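Thiamine-monophosphate kinase (Aquifex aeolicus, PDB 1VQV) catalyses the ATP-dependent phosphorylation of thiamine monophosphate to thiamine diphosphate, the active form of vitamin B1, and works as a homodimer. Local coordinates at residues Asp149-Gly155 with Gln263-Pro269; Glu137-Gly141 with Ile198-Ala202. The contacts are given in a common frame with arbitrary orientation. Numbering follows the deposited sequence.

Contact 1 (Asp149-Gly155 with Gln263-Pro269)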
loop_
_atom_site.group_PDB
_atom_site.type_symbol
_atom_site.label_atom_id
_atom_site.label_comp_id
_atom_site.label_asym_id
_atom_site.label_seq_id
_atom_site.Cartn_x
_atom_site.Cartn_y
_atom_site.Cartn_z
ATOM N N ASP B 149 11.377 -4.583 -34.450
ATOM C CA ASP B 149 11.162 -3.398 -33.605
ATOM C C ASP B 149 12.436 -2.624 -33.294
ATOM O O ASP B 149 13.488 -3.219 -33.037
ATOM C CB ASP B 149 10.540 -3.767 -32.240
ATOM C CG ASP B 149 9.026 -3.894 -32.276
ATOM O OD1 ASP B 149 8.381 -3.303 -33.167
ATOM O OD2 ASP B 149 8.481 -4.578 -31.385
ATOM N N SER B 150 12.341 -1.298 -33.313
ATOM C CA SER B 150 13.486 -0.488 -32.923
ATOM C C SER B 150 13.348 -0.348 -31.397
ATOM O O SER B 150 12.288 -0.662 -30.831
ATOM C CB SER B 150 13.458 0.886 -33.594
ATOM O OG SER B 150 13.964 0.811 -34.921
ATOM N N VAL B 151 14.407 0.076 -30.718
ATOM C CA VAL B 151 14.316 0.222 -29.268
ATOM C C VAL B 151 14.523 1.687 -28.885
ATOM O O VAL B 151 15.566 2.272 -29.167
ATOM C CB VAL B 151 15.352 -0.691 -28.545
ATOM C CG1 VAL B 151 15.118 -0.664 -27.033
ATOM C CG2 VAL B 151 15.233 -2.121 -29.068
ATOM N N PHE B 152 13.510 2.277 -28.262
ATOM C CA PHE B 152 13.578 3.681 -27.853
ATOM C C PHE B 152 13.568 3.862 -26.343
ATOM O O PHE B 152 13.158 2.962 -25.602
ATOM C CB PHE B 152 12.383 4.488 -28.387
ATOM C CG PHE B 152 12.172 4.378 -29.859
ATOM C CD1 PHE B 152 11.539 3.262 -30.405
ATOM C CD2 PHE B 152 12.588 5.400 -30.704
ATOM C CE1 PHE B 152 11.320 3.164 -31.787
ATOM C CE2 PHE B 152 12.379 5.315 -32.080
ATOM C CZ PHE B 152 11.741 4.194 -32.625
ATOM N N VAL B 153 14.031 5.035 -25.912
ATOM C CA VAL B 153 14.018 5.442 -24.509
ATOM C C VAL B 153 13.636 6.918 -24.527
ATOM O O VAL B 153 13.951 7.638 -25.468
ATOM C CB VAL B 153 15.392 5.293 -23.769
ATOM C CG1 VAL B 153 15.831 3.846 -23.761
ATOM C CG2 VAL B 153 16.454 6.196 -24.392
ATOM N N SER B 154 12.934 7.374 -23.499
ATOM C CA SER B 154 12.556 8.778 -23.441
ATOM C C SER B 154 13.630 9.506 -22.661
ATOM O O SER B 154 14.422 8.877 -21.972
ATOM C CB SER B 154 11.200 8.951 -22.754
ATOM O OG SER B 154 11.196 8.364 -21.473
ATOM N N GLY B 155 13.666 10.827 -22.790
ATOM C CA GLY B 155 14.648 11.618 -22.074
ATOM C C GLY B 155 16.069 11.132 -22.248
ATOM O O GLY B 155 16.413 10.528 -23.267
ATOM N N GLN B 263 12.556 6.905 -16.832
ATOM C CA GLN B 263 12.362 7.098 -18.261
ATOM C C GLN B 263 11.788 5.806 -18.829
ATOM O O GLN B 263 11.911 4.739 -18.230
ATOM C CB GLN B 263 13.680 7.449 -18.958
ATOM C CG GLN B 263 14.219 8.840 -18.638
ATOM C CD GLN B 263 13.246 9.965 -18.982
ATOM O OE1 GLN B 263 12.087 9.728 -19.308
ATOM N NE2 GLN B 263 13.717 11.193 -18.893
ATOM N N LEU B 264 11.150 5.905 -19.984
ATOM C CA LEU B 264 10.546 4.743 -20.618
ATOM C C LEU B 264 11.474 3.989 -21.556
ATOM O O LEU B 264 12.310 4.585 -22.228
ATOM C CB LEU B 264 9.317 5.173 -21.405
ATOM C CG LEU B 264 8.198 5.788 -20.583
ATOM C CD1 LEU B 264 7.176 6.399 -21.499
ATOM C CD2 LEU B 264 7.571 4.706 -19.698
ATOM N N LEU B 265 11.323 2.668 -21.586
ATOM C CA LEU B 265 12.089 1.809 -22.484
ATOM C C LEU B 265 10.996 1.020 -23.188
ATOM O O LEU B 265 10.368 0.158 -22.581
ATOM C CB LEU B 265 13.004 0.867 -21.714
ATOM C CG LEU B 265 13.716 -0.187 -22.560
ATOM C CD1 LEU B 265 14.595 0.466 -23.591
ATOM C CD2 LEU B 265 14.544 -1.075 -21.660
ATOM N N PHE B 266 10.752 1.342 -24.457
ATOM C CA PHE B 266 9.695 0.705 -25.225
ATOM C C PHE B 266 10.163 0.257 -26.593
ATOM O O PHE B 266 11.267 0.571 -26.998
ATOM C CB PHE B 266 8.500 1.671 -25.358
ATOM C CG PHE B 266 8.845 3.033 -25.961
ATOM C CD1 PHE B 266 8.361 3.404 -27.218
ATOM C CD2 PHE B 266 9.629 3.956 -25.266
ATOM C CE1 PHE B 266 8.650 4.673 -27.768
ATOM C CE2 PHE B 266 9.921 5.220 -25.812
ATOM C CZ PHE B 266 9.429 5.572 -27.064
ATOM N N THR B 267 9.336 -0.500 -27.304
ATOM C CA THR B 267 9.704 -0.951 -28.637
ATOM C C THR B 267 8.532 -0.924 -29.594
ATOM O O THR B 267 7.387 -1.182 -29.215
ATOM C CB THR B 267 10.246 -2.392 -28.667
ATOM O OG1 THR B 267 9.156 -3.310 -28.558
ATOM C CG2 THR B 267 11.222 -2.625 -27.556
ATOM N N HIS B 268 8.851 -0.603 -30.844
ATOM C CA HIS B 268 7.897 -0.566 -31.937
ATOM C C HIS B 268 8.607 -0.240 -33.254
ATOM O O HIS B 268 9.767 0.182 -33.256
ATOM C CB HIS B 268 6.748 0.420 -31.639
ATOM C CG HIS B 268 7.168 1.853 -31.480
ATOM N ND1 HIS B 268 7.952 2.512 -32.403
ATOM C CD2 HIS B 268 6.793 2.790 -30.575
ATOM C CE1 HIS B 268 8.033 3.792 -32.077
ATOM N NE2 HIS B 268 7.337 3.985 -30.974
ATOM N N PRO B 269 7.938 -0.479 -34.400
ATOM C CA PRO B 269 8.578 -0.179 -35.690
ATOM C C PRO B 269 9.062 1.281 -35.794
ATOM O O PRO B 269 8.410 2.203 -35.296
ATOM C CB PRO B 269 7.493 -0.546 -36.719
ATOM C CG PRO B 269 6.206 -0.479 -35.936
ATOM C CD PRO B 269 6.590 -1.047 -34.597
#
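Strands 150-153 and 263-268 are antiparallel neighbours in the mixed sheet of the C-terminal domain of this PurM-like kinase, with 263-268 next to the edge strand 204-208 and 150-153 next to strand 280-286. F152 pairs with F266 through two hydrogen bonds, F152 N to F266 O and F266 N to F152 O, both 3.1 Å. On that face the side chains form an aromatic cluster. F152 takes an m rotamer, while F266 and H268 are both p, which brings the ends of their rings in toward the F152 side chain. As a result F152 CB lies over the face of F266, 3.8 Å from the ring centroid, a CH-pi contact, whereas the two phenyl rings are nearly parallel but slid apart. The H268 ring lies obliquely against the F152 ring, with H268 CE1 3.4 Å from F152 CE1, and its NE2 is hydrogen-bonded to NE2 of H197. V151, V153 and L265 make an aliphatic patch on the opposite face: L265, t at chi1 and p at chi2, brings CD1 against both V151 CG1 (3.7 Å) and V153 CG1 (3.6 Å). Polar side chains close both ends. D149 OD2 accepts from T267 OG1 at 3.2 Å and also from N203 ND2. At the other end, the p rotamer of S154 turns OG to accept from L264 N at 2.9 Å and to donate to Q263 OE1 at 2.7 Å.

Contact 2 (Glu137-Gly141 with Ile198-Ala202)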
loop_
_atom_site.group_PDB
_atom_site.type_symbol
_atom_site.label_atom_id
_atom_site.label_comp_id
_atom_site.label_asym_id
_atom_site.label_seq_id
_atom_site.Cartn_x
_atom_site.Cartn_y
_atom_site.Cartn_z
ATOM N N GLU B 137 -6.809 1.230 -21.381
ATOM C CA GLU B 137 -7.660 0.678 -22.416
ATOM C C GLU B 137 -6.869 -0.370 -23.173
ATOM O O GLU B 137 -7.383 -0.985 -24.099
ATOM C CB GLU B 137 -8.129 1.793 -23.356
ATOM C CG GLU B 137 -9.045 1.352 -24.499
ATOM C CD GLU B 137 -9.403 2.506 -25.451
ATOM O OE1 GLU B 137 -9.781 2.224 -26.629
ATOM O OE2 GLU B 137 -9.312 3.690 -25.013
ATOM N N ARG B 138 -5.620 -0.585 -22.770
ATOM C CA ARG B 138 -4.764 -1.574 -23.425
ATOM C C ARG B 138 -3.488 -1.782 -22.629
ATOM O O ARG B 138 -2.650 -0.886 -22.568
ATOM C CB ARG B 138 -4.387 -1.107 -24.834
ATOM C CG ARG B 138 -3.517 -2.117 -25.569
ATOM C CD ARG B 138 -2.643 -1.502 -26.670
ATOM N NE ARG B 138 -1.547 -2.424 -26.995
ATOM C CZ ARG B 138 -0.313 -2.069 -27.345
ATOM N NH1 ARG B 138 0.039 -0.785 -27.438
ATOM N NH2 ARG B 138 0.579 -3.021 -27.574
ATOM N N PHE B 139 -3.328 -2.955 -22.027
ATOM C CA PHE B 139 -2.126 -3.226 -21.245
ATOM C C PHE B 139 -0.915 -3.496 -22.126
ATOM O O PHE B 139 -0.916 -4.414 -22.941
ATOM C CB PHE B 139 -2.339 -4.424 -20.307
ATOM C CG PHE B 139 -1.128 -4.775 -19.467
ATOM C CD1 PHE B 139 -0.796 -4.028 -18.340
ATOM C CD2 PHE B 139 -0.319 -5.857 -19.809
ATOM C CE1 PHE B 139 0.328 -4.360 -17.554
ATOM C CE2 PHE B 139 0.807 -6.199 -19.036
ATOM C CZ PHE B 139 1.128 -5.442 -17.905
ATOM N N VAL B 140 0.116 -2.682 -21.952
ATOM C CA VAL B 140 1.357 -2.833 -22.697
ATOM C C VAL B 140 2.414 -3.212 -21.664
ATOM O O VAL B 140 2.608 -2.486 -20.683
ATOM C CB VAL B 140 1.782 -1.512 -23.365
ATOM C CG1 VAL B 140 2.936 -1.761 -24.311
ATOM C CG2 VAL B 140 0.615 -0.895 -24.086
ATOM N N GLY B 141 3.089 -4.341 -21.881
ATOM C CA GLY B 141 4.101 -4.801 -20.938
ATOM C C GLY B 141 5.471 -5.164 -21.483
ATOM O O GLY B 141 5.868 -4.692 -22.544
ATOM N N ILE B 198 2.431 5.409 -26.012
ATOM C CA ILE B 198 2.651 4.038 -25.548
ATOM C C ILE B 198 1.404 3.153 -25.607
ATOM O O ILE B 198 1.497 1.968 -25.943
ATOM C CB ILE B 198 3.192 4.031 -24.109
ATOM C CG1 ILE B 198 4.526 4.786 -24.055
ATOM C CG2 ILE B 198 3.355 2.607 -23.625
ATOM C CD1 ILE B 198 5.641 4.166 -24.872
ATOM N N GLN B 199 0.254 3.739 -25.272
ATOM C CA GLN B 199 -1.028 3.038 -25.276
ATOM C C GLN B 199 -1.502 2.867 -26.714
ATOM O O GLN B 199 -2.647 2.480 -26.950
ATOM C CB GLN B 199 -2.109 3.835 -24.491
ATOM C CG GLN B 199 -2.792 4.996 -25.282
ATOM C CD GLN B 199 -3.927 5.743 -24.521
ATOM O OE1 GLN B 199 -3.722 6.308 -23.437
ATOM N NE2 GLN B 199 -5.120 5.760 -25.115
ATOM N N LYS B 200 -0.625 3.138 -27.673
ATOM C CA LYS B 200 -1.011 3.065 -29.076
ATOM C C LYS B 200 0.023 2.500 -30.031
ATOM O O LYS B 200 -0.333 1.968 -31.078
ATOM C CB LYS B 200 -1.402 4.463 -29.549
ATOM C CG LYS B 200 -1.658 4.614 -31.037
ATOM C CD LYS B 200 -3.136 4.458 -31.384
ATOM C CE LYS B 200 -3.420 5.061 -32.751
ATOM N NZ LYS B 200 -2.915 6.462 -32.787
ATOM N N TYR B 201 1.298 2.601 -29.679
ATOM C CA TYR B 201 2.329 2.120 -30.579
ATOM C C TYR B 201 3.350 1.174 -29.996
ATOM O O TYR B 201 4.062 0.496 -30.732
ATOM C CB TYR B 201 3.053 3.313 -31.212
ATOM C CG TYR B 201 2.232 4.024 -32.261
ATOM C CD1 TYR B 201 1.787 5.331 -32.070
ATOM C CD2 TYR B 201 1.863 3.364 -33.437
ATOM C CE1 TYR B 201 0.988 5.955 -33.027
ATOM C CE2 TYR B 201 1.075 3.974 -34.389
ATOM C CZ TYR B 201 0.638 5.259 -34.182
ATOM O OH TYR B 201 -0.178 5.845 -35.108
ATOM N N ALA B 202 3.435 1.114 -28.677
ATOM C CA ALA B 202 4.419 0.226 -28.079
ATOM C C ALA B 202 3.981 -1.230 -28.056
ATOM O O ALA B 202 2.850 -1.530 -27.697
ATOM C CB ALA B 202 4.747 0.690 -26.669
#
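Here an arginine from the loop linking strands 127-136 and 150-153 binds a main-chain carbonyl near the C-terminal end of helix 195-201. I198 comes first: its carbonyl O lies 3.5 Å from V140 CG2, and its CG2 is 4.4 Å from V140 CB, so the valine packs on the last part of the helix. Q199 follows, with its CA 6.2 Å from that of R138, and its O is 4.0 Å from R138 CD, where the extended arginine passes. K200 and Y201 point their CA-to-CB bonds away, and their backbone passes the guanidinium, with K200 N 4.0 Å from R138 NH1. A202 then receives it: R138 NH1 and NH2 both donate to A202 O, at 2.9 and 2.7 Å, so one carbonyl oxygen accepts from both guanidinium nitrogens. A202 CB also touches V140 CG1 at 3.9 Å, completing a small apolar patch. Behind this patch, I198 and A202 rest on F266 of strand 263-268, V140 and I198 reach S205 of strand 204-208, and G141 shares a backbone hydrogen bond with S205.

Contact 1 is core and contact 2 partly buried, and the two meet through helix 195-201 lying against strand 263-268. Their closest approach is H268 CB to Y201 O at 2.8 Å, a packing contact, and I198 CD1 comes within 3.6 Å of F266 CG. The chemistry changes with depth: regular backbone pairing with aromatic and aliphatic faces inside the sheet, against one arginine holding a single carbonyl, plus a valine, nearer the surface. The segments alternate along the chain, and the loop between strands 127-136 and 150-153 passes helix 195-201. L264 lies about 5 Å from the magnesium ligand D207, side chain to side chain.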